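PDB 2QVW: Glp_546_48378_50642 from Giardia intestinalis, which cleaves double-stranded RNA into small interfering RNAs for the RNA interference pathway, as a ribonuclease III enzyme that uses divalent metal ions. Local coordinates for residues T181-F186 and T194-Y199; I205-A210 and F243-L248. All blocks are in the same frame, centred on the assembly; numbering follows the deposited sequence.

How the contacts relate
Both contacts lie in the PAZ region at one extremity of the chain, far from the metal sites of the ribonuclease III domains, and their centres are about 9 Å apart. Contact 1 is a surface contact, closing the hairpin 185-194 back on the start of helix 195-201 with backbone bonds and aromatic rings. Contact 2 is partly buried and has no strand pairing or helix contact across its two segments: the loop 205-210 is held to 243-248 by one carboxylate and a few aliphatic groups. Tyr199 joins the two. Tyr199 O lies 2.7 Å from Ile205 N, a probable hydrogen bond, and the Tyr199 ring packs on Pro245 and Leu248.

Contact 1 of 2, residues T181-F186 and T194-Y199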
loop_
_atom_site.group_PDB
_atom_site.type_symbol
_atom_site.label_atom_id
_atom_site.label_comp_id
_atom_site.label_asym_id
_atom_site.label_seq_id
_atom_site.Cartn_x
_atom_site.Cartn_y
_atom_site.Cartn_z
ATOM N N THR A 181 -4.332 60.216 5.162
ATOM C CA THR A 181 -5.537 59.901 4.423
ATOM C C THR A 181 -5.171 59.696 2.966
ATOM O O THR A 181 -4.095 60.083 2.537
ATOM C CB THR A 181 -6.582 61.045 4.563
ATOM O OG1 THR A 181 -7.738 60.555 5.256
ATOM C CG2 THR A 181 -6.994 61.585 3.201
ATOM N N SER A 182 -6.074 59.084 2.215
ATOM C CA SER A 182 -5.852 58.809 0.803
ATOM C C SER A 182 -5.107 59.926 0.070
ATOM O O SER A 182 -4.343 59.663 -0.859
ATOM C CB SER A 182 -7.192 58.531 0.118
ATOM O OG SER A 182 -7.876 57.467 0.762
ATOM N N LEU A 183 -5.323 61.169 0.495
ATOM C CA LEU A 183 -4.667 62.320 -0.131
ATOM C C LEU A 183 -3.169 62.385 0.168
ATOM O O LEU A 183 -2.396 62.979 -0.583
ATOM C CB LEU A 183 -5.326 63.620 0.336
ATOM C CG LEU A 183 -6.694 63.971 -0.247
ATOM C CD1 LEU A 183 -7.321 65.087 0.561
ATOM C CD2 LEU A 183 -6.543 64.373 -1.703
ATOM N N SER A 184 -2.771 61.767 1.271
ATOM C CA SER A 184 -1.381 61.751 1.701
ATOM C C SER A 184 -0.374 61.358 0.628
ATOM O O SER A 184 -0.728 61.116 -0.523
ATOM C CB SER A 184 -1.231 60.820 2.903
ATOM O OG SER A 184 -2.071 61.252 3.960
ATOM N N TYR A 185 0.892 61.305 1.029
ATOM C CA TYR A 185 1.981 60.953 0.132
ATOM C C TYR A 185 2.785 59.769 0.622
ATOM O O TYR A 185 2.830 59.460 1.813
ATOM C CB TYR A 185 2.955 62.115 -0.029
ATOM C CG TYR A 185 2.650 63.090 -1.138
ATOM C CD1 TYR A 185 1.887 64.232 -0.903
ATOM C CD2 TYR A 185 3.178 62.900 -2.416
ATOM C CE1 TYR A 185 1.665 65.168 -1.912
ATOM C CE2 TYR A 185 2.962 63.824 -3.432
ATOM C CZ TYR A 185 2.207 64.957 -3.177
ATOM O OH TYR A 185 2.003 65.877 -4.180
ATOM N N PHE A 186 3.431 59.114 -0.325
ATOM C CA PHE A 186 4.288 57.985 -0.032
ATOM C C PHE A 186 5.436 58.207 -0.995
ATOM O O PHE A 186 5.329 59.057 -1.880
ATOM C CB PHE A 186 3.560 56.656 -0.294
ATOM C CG PHE A 186 3.193 56.422 -1.731
ATOM C CD1 PHE A 186 4.159 56.029 -2.652
ATOM C CD2 PHE A 186 1.874 56.576 -2.163
ATOM C CE1 PHE A 186 3.821 55.793 -3.975
ATOM C CE2 PHE A 186 1.525 56.343 -3.486
ATOM C CZ PHE A 186 2.500 55.950 -4.393
ATOM N N THR A 194 1.041 60.772 -4.322
ATOM C CA THR A 194 -0.098 60.684 -3.415
ATOM C C THR A 194 -0.831 59.376 -3.707
ATOM O O THR A 194 -0.756 58.851 -4.817
ATOM C CB THR A 194 -1.115 61.863 -3.599
ATOM O OG1 THR A 194 -1.735 61.787 -4.890
ATOM C CG2 THR A 194 -0.427 63.195 -3.463
ATOM N N TYR A 195 -1.537 58.848 -2.714
ATOM C CA TYR A 195 -2.275 57.607 -2.900
ATOM C C TYR A 195 -3.308 57.770 -4.014
ATOM O O TYR A 195 -3.208 57.124 -5.057
ATOM C CB TYR A 195 -2.961 57.197 -1.594
ATOM C CG TYR A 195 -1.994 56.803 -0.495
ATOM C CD1 TYR A 195 -1.194 57.754 0.139
ATOM C CD2 TYR A 195 -1.862 55.469 -0.111
ATOM C CE1 TYR A 195 -0.290 57.385 1.126
ATOM C CE2 TYR A 195 -0.962 55.092 0.870
ATOM C CZ TYR A 195 -0.179 56.052 1.482
ATOM O OH TYR A 195 0.724 55.672 2.446
ATOM N N MET A 196 -4.289 58.640 -3.794
ATOM C CA MET A 196 -5.338 58.892 -4.782
ATOM C C MET A 196 -4.804 58.897 -6.206
ATOM O O MET A 196 -5.330 58.214 -7.081
ATOM C CB MET A 196 -6.003 60.242 -4.509
ATOM C CG MET A 196 -6.929 60.693 -5.621
ATOM S SD MET A 196 -7.432 62.392 -5.410
ATOM C CE MET A 196 -5.897 63.269 -5.908
ATOM N N ARG A 197 -3.762 59.691 -6.424
ATOM C CA ARG A 197 -3.133 59.819 -7.730
ATOM C C ARG A 197 -2.668 58.470 -8.272
ATOM O O ARG A 197 -2.995 58.092 -9.404
ATOM C CB ARG A 197 -1.945 60.773 -7.620
ATOM C CG ARG A 197 -1.237 61.093 -8.923
ATOM C CD ARG A 197 -0.034 61.965 -8.643
ATOM N NE ARG A 197 0.681 62.332 -9.854
ATOM C CZ ARG A 197 1.835 62.986 -9.857
ATOM N NH1 ARG A 197 2.404 63.344 -8.710
ATOM N NH2 ARG A 197 2.426 63.280 -11.007
ATOM N N TYR A 198 -1.901 57.752 -7.455
ATOM C CA TYR A 198 -1.377 56.439 -7.826
ATOM C C TYR A 198 -2.440 55.534 -8.455
ATOM O O TYR A 198 -2.297 55.108 -9.605
ATOM C CB TYR A 198 -0.740 55.754 -6.595
ATOM C CG TYR A 198 -0.593 54.246 -6.712
ATOM C CD1 TYR A 198 -0.059 53.655 -7.863
ATOM C CD2 TYR A 198 -1.034 53.407 -5.692
ATOM C CE1 TYR A 198 0.019 52.270 -7.995
ATOM C CE2 TYR A 198 -0.959 52.022 -5.815
ATOM C CZ TYR A 198 -0.434 51.465 -6.974
ATOM O OH TYR A 198 -0.385 50.101 -7.121
ATOM N N TYR A 199 -3.500 55.245 -7.707
ATOM C CA TYR A 199 -4.560 54.383 -8.216
ATOM C C TYR A 199 -5.150 54.944 -9.496
ATOM O O TYR A 199 -5.612 54.195 -10.354
ATOM C CB TYR A 199 -5.669 54.204 -7.176
ATOM C CG TYR A 199 -5.245 53.442 -5.934
ATOM C CD1 TYR A 199 -4.914 54.112 -4.756
ATOM C CD2 TYR A 199 -5.179 52.051 -5.938
ATOM C CE1 TYR A 199 -4.536 53.414 -3.617
ATOM C CE2 TYR A 199 -4.801 51.348 -4.805
ATOM C CZ TYR A 199 -4.485 52.034 -3.647
ATOM O OH TYR A 199 -4.152 51.337 -2.508
#
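Thr194 pairs with Tyr185 as the antiparallel, non-hydrogen-bonded end of a two-stranded hairpin, and its CG2 methyl sits over one face of the Tyr185 ring. Its hydroxyl does a different job: with OG1 between the backbone N and the carbonyl carbon (chi1 66°), it N-caps the helix by accepting from Arg197 N at 3.3 Å. The next residue, Tyr195, donates its N-H to Ser184 O at 3.3 Å. The Tyr195 side chain offers one ring face to the edge of Phe186 in a T-shaped stack, centroids 5.3 Å apart and planes at 81°; beyond the contact its hydroxyl bonds Gln180 NE2. Met196 N gives a straighter bond to Ser182 O, a carbonyl of the type I turn Thr181-Ser184, 3.1 Å long and 164° at the hydrogen. Met196 SD lies alongside Leu183 CD2 at 4.3 Å. Further along the helix, Tyr198 brings CB to the edge of the Phe186 ring, 3.9 Å from CE2 and in its plane, while its own hydroxyl is bonded to His203. Together the hairpin 185-194 and helix 195-201 form a beta-beta-alpha unit, consistent with the appendage that PAZ domains carry on their barrel.

Contact 2 of 2, residues I205-A210 and F243-L248; sequences IHLRAA and FLPPEL
Glu247 reaches across to the loop 205-210 and takes two successive backbone N-H groups with its carboxylate, in the PAZ region, where the loop after helix 195-201 meets the turn that follows edge strand 242-244. Arg208 N is shared by both oxygens through their syn lone pairs: the bond from Arg208 N to Glu247 OE1 is 3.2 Å and nearly straight at 166°, the one to Glu247 OE2 more bent. Ala209 N adds a weak bond to Glu247 OE2, at 3.1 Å, so that this oxygen serves two donors. These N-H groups would be expected to stabilise the negative charge. Glu247 CG stands between the backbone N and the carbonyl carbon (chi1 59°), and the extended chain beyond it carries CD out to the loop. Leu207 forms the apolar flank, its side chain crossing Pro245 at about a right angle. Both Leu207 methyls rest on the Pro245 ring, CD1 3.8 Å from Pro245 CG, and Leu207 CD2 also reaches Leu248 CD1 at 4.2 Å. Further along, Ile205 CD1 meets Leu248 CD2 at 4.3 Å. Behind this first shell, Tyr199 of helix 195-201 backs both Pro245 and Leu248, and the carbonyl of Glu247 accepts from Arg141 NE. The turn that presents Glu247 is closed by a backbone bond from Leu248 N to Pro245 O, 2.7 Å long.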
loop_
_atom_site.group_PDB
_atom_site.type_symbol
_atom_site.label_atom_id
_atom_site.label_comp_id
_atom_site.label_asym_id
_atom_site.label_seq_id
_atom_site.Cartn_x
_atom_site.Cartn_y
_atom_site.Cartn_z
ATOM N N ILE A 205 -8.060 54.173 -11.397
ATOM C CA ILE A 205 -9.293 54.260 -10.633
ATOM C C ILE A 205 -9.403 55.628 -9.976
ATOM O O ILE A 205 -8.414 56.167 -9.470
ATOM C CB ILE A 205 -9.350 53.173 -9.539
ATOM C CG1 ILE A 205 -8.866 51.835 -10.109
ATOM C CG2 ILE A 205 -10.785 53.031 -9.018
ATOM C CD1 ILE A 205 -8.806 50.723 -9.090
ATOM N N HIS A 206 -10.610 56.184 -9.981
ATOM C CA HIS A 206 -10.839 57.504 -9.405
ATOM C C HIS A 206 -11.523 57.463 -8.053
ATOM O O HIS A 206 -12.734 57.281 -7.973
ATOM C CB HIS A 206 -11.671 58.348 -10.368
ATOM C CG HIS A 206 -11.079 58.445 -11.735
ATOM N ND1 HIS A 206 -9.820 58.962 -11.966
ATOM C CD2 HIS A 206 -11.551 58.051 -12.942
ATOM C CE1 HIS A 206 -9.543 58.880 -13.256
ATOM N NE2 HIS A 206 -10.577 58.330 -13.871
ATOM N N LEU A 207 -10.736 57.644 -6.997
ATOM C CA LEU A 207 -11.256 57.636 -5.637
ATOM C C LEU A 207 -12.290 58.734 -5.456
ATOM O O LEU A 207 -12.212 59.783 -6.091
ATOM C CB LEU A 207 -10.129 57.871 -4.626
ATOM C CG LEU A 207 -8.945 56.915 -4.542
ATOM C CD1 LEU A 207 -8.065 57.329 -3.373
ATOM C CD2 LEU A 207 -9.436 55.489 -4.361
ATOM N N ARG A 208 -13.261 58.492 -4.585
ATOM C CA ARG A 208 -14.279 59.491 -4.307
ATOM C C ARG A 208 -14.112 60.016 -2.879
ATOM O O ARG A 208 -14.155 61.221 -2.645
ATOM C CB ARG A 208 -15.681 58.909 -4.507
ATOM C CG ARG A 208 -16.159 58.921 -5.953
ATOM C CD ARG A 208 -17.657 58.626 -6.031
ATOM N NE ARG A 208 -18.238 58.808 -7.370
ATOM C CZ ARG A 208 -17.936 58.076 -8.443
ATOM N NH1 ARG A 208 -17.044 57.095 -8.364
ATOM N NH2 ARG A 208 -18.543 58.311 -9.599
ATOM N N ALA A 209 -13.906 59.110 -1.928
ATOM C CA ALA A 209 -13.727 59.495 -0.532
ATOM C C ALA A 209 -12.245 59.643 -0.235
ATOM O O ALA A 209 -11.759 59.149 0.780
ATOM C CB ALA A 209 -14.338 58.444 0.378
ATOM N N ALA A 210 -11.538 60.332 -1.127
ATOM C CA ALA A 210 -10.099 60.544 -0.998
ATOM C C ALA A 210 -9.658 61.110 0.351
ATOM O O ALA A 210 -8.524 60.909 0.783
ATOM C CB ALA A 210 -9.616 61.457 -2.122
ATOM N N PHE A 243 -0.818 50.605 2.809
ATOM C CA PHE A 243 -2.008 51.415 3.081
ATOM C C PHE A 243 -2.942 51.511 1.873
ATOM O O PHE A 243 -2.491 51.724 0.748
ATOM C CB PHE A 243 -1.598 52.821 3.527
ATOM C CG PHE A 243 -0.708 52.843 4.737
ATOM C CD1 PHE A 243 0.630 52.471 4.644
ATOM C CD2 PHE A 243 -1.205 53.247 5.968
ATOM C CE1 PHE A 243 1.462 52.503 5.762
ATOM C CE2 PHE A 243 -0.384 53.282 7.092
ATOM C CZ PHE A 243 0.954 52.911 6.988
ATOM N N LEU A 244 -4.244 51.361 2.115
ATOM C CA LEU A 244 -5.225 51.415 1.038
ATOM C C LEU A 244 -6.525 52.116 1.411
ATOM O O LEU A 244 -6.938 52.112 2.567
ATOM C CB LEU A 244 -5.533 50.004 0.522
ATOM C CG LEU A 244 -5.790 48.880 1.522
ATOM C CD1 LEU A 244 -6.473 47.717 0.835
ATOM C CD2 LEU A 244 -4.481 48.423 2.137
ATOM N N PRO A 245 -7.190 52.729 0.420
ATOM C CA PRO A 245 -8.454 53.458 0.572
ATOM C C PRO A 245 -9.598 52.603 1.113
ATOM O O PRO A 245 -9.983 51.607 0.501
ATOM C CB PRO A 245 -8.734 53.952 -0.843
ATOM C CG PRO A 245 -7.366 54.126 -1.411
ATOM C CD PRO A 245 -6.680 52.874 -0.953
ATOM N N PRO A 246 -10.181 53.007 2.255
ATOM C CA PRO A 246 -11.286 52.276 2.881
ATOM C C PRO A 246 -12.389 51.957 1.877
ATOM O O PRO A 246 -13.223 51.079 2.111
ATOM C CB PRO A 246 -11.775 53.239 3.962
ATOM C CG PRO A 246 -10.565 54.046 4.287
ATOM C CD PRO A 246 -9.976 54.303 2.925
ATOM N N GLU A 247 -12.397 52.679 0.762
ATOM C CA GLU A 247 -13.413 52.474 -0.261
ATOM C C GLU A 247 -13.080 51.305 -1.184
ATOM O O GLU A 247 -13.979 50.644 -1.700
ATOM C CB GLU A 247 -13.620 53.767 -1.077
ATOM C CG GLU A 247 -12.383 54.295 -1.793
ATOM C CD GLU A 247 -12.664 55.548 -2.601
ATOM O OE1 GLU A 247 -13.429 55.476 -3.587
ATOM O OE2 GLU A 247 -12.118 56.609 -2.247
ATOM N N LEU A 248 -11.795 51.046 -1.395
ATOM C CA LEU A 248 -11.394 49.940 -2.258
ATOM C C LEU A 248 -11.446 48.649 -1.449
ATOM O O LEU A 248 -11.272 47.545 -1.980
ATOM C CB LEU A 248 -9.975 50.161 -2.782
ATOM C CG LEU A 248 -9.729 51.343 -3.720
ATOM C CD1 LEU A 248 -8.231 51.536 -3.881
ATOM C CD2 LEU A 248 -10.391 51.096 -5.076
#